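Local coordinates for hypothetical protein PA3499 (PDB 2IG8), which is of unknown function but belongs to the YjgF-like (endoribonuclease L-PSP) family of small alpha-beta proteins, assembled here from three chains, at residues V4-A9 against S19-L24. Residues are numbered along the deposited sequence; the frame is centred on the assembly and turned at random.
Sequences VRRIRA and SWSNAL
A water between V4-A9 and S19-L24 is gripped by two hydrogen bonds: it donates to I7 O at 2.6 Å and accepts from A23 N at 3.0 Å. I7 and A23 are thereby linked twice, since I7 N also gives A23 O the one direct backbone hydrogen bond across the segments, 3.0 Å long. That bond is nearly straight at hydrogen (169°), but the donor stands above the carbonyl plane, 41° out of it. Next to this double link, R6 and L24 form an antiparallel non-hydrogen-bonded pair, their side chains on the same face of the sheet and crossing obliquely. L24 CD2 touches R6 CG at 3.5 Å and lies more loosely against V4 CG2, 4.4 Å away. The R6 chain bends at chi2 (-84°) and runs past A23 O, carrying its guanidinium across S21. There S21 OG lies over one face, 3.3 Å from R6 NE at an angle too poor for a hydrogen bond; this hydroxyl is bonded instead to F108 O of the second subunit. The end of R6 also has D14 as a distant, weak ionic partner. I7 CB packs on A23 CB at 3.9 Å, while the rest of the I7 side chain leads away to A70 of helix 53-70 and L30 of strand 29-36. The contact is the antiparallel pairing of edge strand 4-6 with strand 23-26 at one end of the mixed sheet, and V4 and S21 also make backbone hydrogen bonds to the second subunit. Within this chain strand 4-6 is outermost on its side; strand 23-26 separates it from strand 29-36, and helix 53-70 packs against I7 and A23.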
ATOM      1  N   VAL B   4       6.609 -18.137  -9.983  1.00 36.21           N
ATOM      2  CA  VAL B   4       5.293 -17.648  -9.579  1.00 36.33           C
ATOM      3  C   VAL B   4       4.238 -18.681  -9.932  1.00 35.86           C
ATOM      4  O   VAL B   4       4.249 -19.233 -11.040  1.00 35.59           O
ATOM      5  CB  VAL B   4       4.943 -16.232 -10.144  1.00 35.98           C
ATOM      6  CG1 VAL B   4       5.521 -16.015 -11.478  1.00 36.99           C
ATOM      7  CG2 VAL B   4       3.440 -16.015 -10.174  1.00 36.10           C
ATOM      8  N   ARG B   5       3.361 -18.977  -8.968  1.00 35.59           N
ATOM      9  CA  ARG B   5       2.206 -19.812  -9.246  1.00 35.90           C
ATOM     10  C   ARG B   5       0.937 -19.180  -8.734  1.00 34.89           C
ATOM     11  O   ARG B   5       0.859 -18.643  -7.619  1.00 34.14           O
ATOM     12  CB  ARG B   5       2.379 -21.272  -8.782  1.00 36.22           C
ATOM     13  CG  ARG B   5       2.039 -21.623  -7.367  1.00 37.28           C
ATOM     14  CD  ARG B   5       1.960 -23.155  -7.163  1.00 38.19           C
ATOM     15  NE  ARG B   5       1.344 -23.488  -5.865  1.00 40.47           N
ATOM     16  CZ  ARG B   5       2.000 -23.625  -4.707  1.00 42.13           C
ATOM     17  NH1 ARG B   5       1.330 -23.908  -3.584  1.00 41.56           N
ATOM     18  NH2 ARG B   5       3.324 -23.477  -4.653  1.00 44.00           N
ATOM     19  N   ARG B   6      -0.065 -19.244  -9.589  1.00 34.35           N
ATOM     20  CA  ARG B   6      -1.353 -18.710  -9.272  1.00 34.29           C
ATOM     21  C   ARG B   6      -2.003 -19.613  -8.244  1.00 33.98           C
ATOM     22  O   ARG B   6      -2.041 -20.828  -8.412  1.00 33.74           O
ATOM     23  CB  ARG B   6      -2.189 -18.637 -10.532  1.00 34.76           C
ATOM     24  CG  ARG B   6      -2.878 -17.344 -10.653  1.00 36.10           C
ATOM     25  CD  ARG B   6      -4.110 -17.372  -9.907  1.00 37.66           C
ATOM     26  NE  ARG B   6      -5.054 -16.369 -10.365  1.00 39.64           N
ATOM     27  CZ  ARG B   6      -5.614 -16.349 -11.564  1.00 39.68           C
ATOM     28  NH1 ARG B   6      -5.288 -17.257 -12.474  1.00 40.47           N
ATOM     29  NH2 ARG B   6      -6.502 -15.403 -11.857  1.00 40.50           N
ATOM     30  N   ILE B   7      -2.493 -19.017  -7.167  1.00 33.49           N
ATOM     31  CA  ILE B   7      -3.087 -19.783  -6.080  1.00 33.74           C
ATOM     32  C   ILE B   7      -4.574 -19.643  -6.199  1.00 34.02           C
ATOM     33  O   ILE B   7      -5.091 -18.532  -6.192  1.00 34.04           O
ATOM     34  CB  ILE B   7      -2.643 -19.266  -4.701  1.00 33.04           C
ATOM     35  CG1 ILE B   7      -1.134 -19.437  -4.538  1.00 31.28           C
ATOM     36  CG2 ILE B   7      -3.407 -19.995  -3.581  1.00 34.05           C
ATOM     37  CD1 ILE B   7      -0.676 -20.865  -4.605  1.00 29.49           C
ATOM     38  N   ARG B   8      -5.254 -20.772  -6.322  1.00 34.70           N
ATOM     39  CA  ARG B   8      -6.711 -20.782  -6.415  1.00 35.48           C
ATOM     40  C   ARG B   8      -7.373 -21.413  -5.199  1.00 35.37           C
ATOM     41  O   ARG B   8      -7.235 -22.618  -4.965  1.00 35.52           O
ATOM     42  CB  ARG B   8      -7.116 -21.534  -7.654  1.00 35.26           C
ATOM     43  CG  ARG B   8      -6.525 -20.932  -8.885  1.00 36.63           C
ATOM     44  CD  ARG B   8      -6.853 -21.781 -10.058  1.00 36.97           C
ATOM     45  NE  ARG B   8      -6.286 -21.300 -11.313  1.00 39.32           N
ATOM     46  CZ  ARG B   8      -6.679 -20.205 -11.964  1.00 40.07           C
ATOM     47  NH1 ARG B   8      -6.112 -19.905 -13.122  1.00 39.56           N
ATOM     48  NH2 ARG B   8      -7.621 -19.406 -11.472  1.00 40.48           N
ATOM     49  N   ALA B   9      -8.092 -20.588  -4.443  1.00 35.49           N
ATOM     50  CA  ALA B   9      -8.954 -21.051  -3.363  1.00 35.92           C
ATOM     51  C   ALA B   9     -10.378 -21.284  -3.924  1.00 36.04           C
ATOM     52  O   ALA B   9     -10.941 -20.408  -4.588  1.00 36.22           O
ATOM     53  CB  ALA B   9      -8.974 -20.021  -2.241  1.00 35.54           C
ATOM     54  N   SER B  19      -9.665  -8.655 -14.204  1.00 27.61           N
ATOM     55  CA  SER B  19      -8.314  -8.248 -14.632  1.00 26.72           C
ATOM     56  C   SER B  19      -7.325  -8.197 -13.442  1.00 25.66           C
ATOM     57  O   SER B  19      -6.424  -7.348 -13.385  1.00 25.26           O
ATOM     58  CB  SER B  19      -8.388  -6.912 -15.364  1.00 26.67           C
ATOM     59  OG  SER B  19      -9.026  -5.920 -14.587  1.00 25.94           O
ATOM     60  N   TRP B  20      -7.499  -9.140 -12.518  1.00 24.51           N
ATOM     61  CA  TRP B  20      -6.585  -9.351 -11.405  1.00 24.13           C
ATOM     62  C   TRP B  20      -6.622 -10.819 -10.994  1.00 23.16           C
ATOM     63  O   TRP B  20      -7.568 -11.549 -11.328  1.00 22.34           O
ATOM     64  CB  TRP B  20      -6.956  -8.460 -10.231  1.00 24.56           C
ATOM     65  CG  TRP B  20      -8.292  -8.821  -9.637  1.00 25.70           C
ATOM     66  CD1 TRP B  20      -8.532  -9.689  -8.613  1.00 25.73           C
ATOM     67  CD2 TRP B  20      -9.556  -8.329 -10.058  1.00 25.81           C
ATOM     68  NE1 TRP B  20      -9.884  -9.763  -8.367  1.00 27.37           N
ATOM     69  CE2 TRP B  20     -10.534  -8.944  -9.253  1.00 26.30           C
ATOM     70  CE3 TRP B  20      -9.960  -7.429 -11.051  1.00 26.90           C
ATOM     71  CZ2 TRP B  20     -11.898  -8.681  -9.401  1.00 27.92           C
ATOM     72  CZ3 TRP B  20     -11.306  -7.174 -11.206  1.00 26.27           C
ATOM     73  CH2 TRP B  20     -12.262  -7.791 -10.377  1.00 26.49           C
ATOM     74  N   SER B  21      -5.587 -11.234 -10.271  1.00 22.34           N
ATOM     75  CA  SER B  21      -5.517 -12.545  -9.647  1.00 22.31           C
ATOM     76  C   SER B  21      -5.743 -12.384  -8.152  1.00 21.58           C
ATOM     77  O   SER B  21      -5.142 -11.501  -7.515  1.00 21.68           O
ATOM     78  CB  SER B  21      -4.145 -13.187  -9.882  1.00 22.09           C
ATOM     79  OG  SER B  21      -3.925 -13.453 -11.257  1.00 21.67           O
ATOM     80  N   ASN B  22      -6.592 -13.231  -7.580  1.00 21.05           N
ATOM     81  CA  ASN B  22      -6.855 -13.160  -6.132  1.00 21.72           C
ATOM     82  C   ASN B  22      -5.588 -13.393  -5.329  1.00 21.17           C
ATOM     83  O   ASN B  22      -5.324 -12.673  -4.364  1.00 20.89           O
ATOM     84  CB  ASN B  22      -7.960 -14.153  -5.705  1.00 21.58           C
ATOM     85  CG  ASN B  22      -9.353 -13.665  -6.053  1.00 22.23           C
ATOM     86  OD1 ASN B  22     -10.289 -14.462  -6.208  1.00 29.08           O
ATOM     87  ND2 ASN B  22      -9.507 -12.361  -6.185  1.00 20.60           N
ATOM     88  N   ALA B  23      -4.800 -14.391  -5.728  1.00 20.90           N
ATOM     89  CA  ALA B  23      -3.537 -14.665  -5.044  1.00 21.62           C
ATOM     90  C   ALA B  23      -2.452 -15.237  -5.971  1.00 21.47           C
ATOM     91  O   ALA B  23      -2.724 -16.086  -6.834  1.00 22.51           O
ATOM     92  CB  ALA B  23      -3.780 -15.587  -3.843  1.00 20.13           C
ATOM     93  N   LEU B  24      -1.227 -14.750  -5.793  1.00 21.77           N
ATOM     94  CA  LEU B  24      -0.066 -15.217  -6.549  1.00 22.26           C
ATOM     95  C   LEU B  24       1.020 -15.499  -5.541  1.00 22.24           C
ATOM     96  O   LEU B  24       1.370 -14.609  -4.757  1.00 21.66           O
ATOM     97  CB  LEU B  24       0.448 -14.154  -7.526  1.00 22.01           C
ATOM     98  CG  LEU B  24      -0.480 -13.641  -8.629  1.00 22.44           C
ATOM     99  CD1 LEU B  24       0.143 -12.421  -9.254  1.00 20.67           C
ATOM    100  CD2 LEU B  24      -0.730 -14.707  -9.674  1.00 22.10           C
TER
HETATM  101  O   HOH W   1      -5.942 -16.446  -7.577  1.00 28.95           O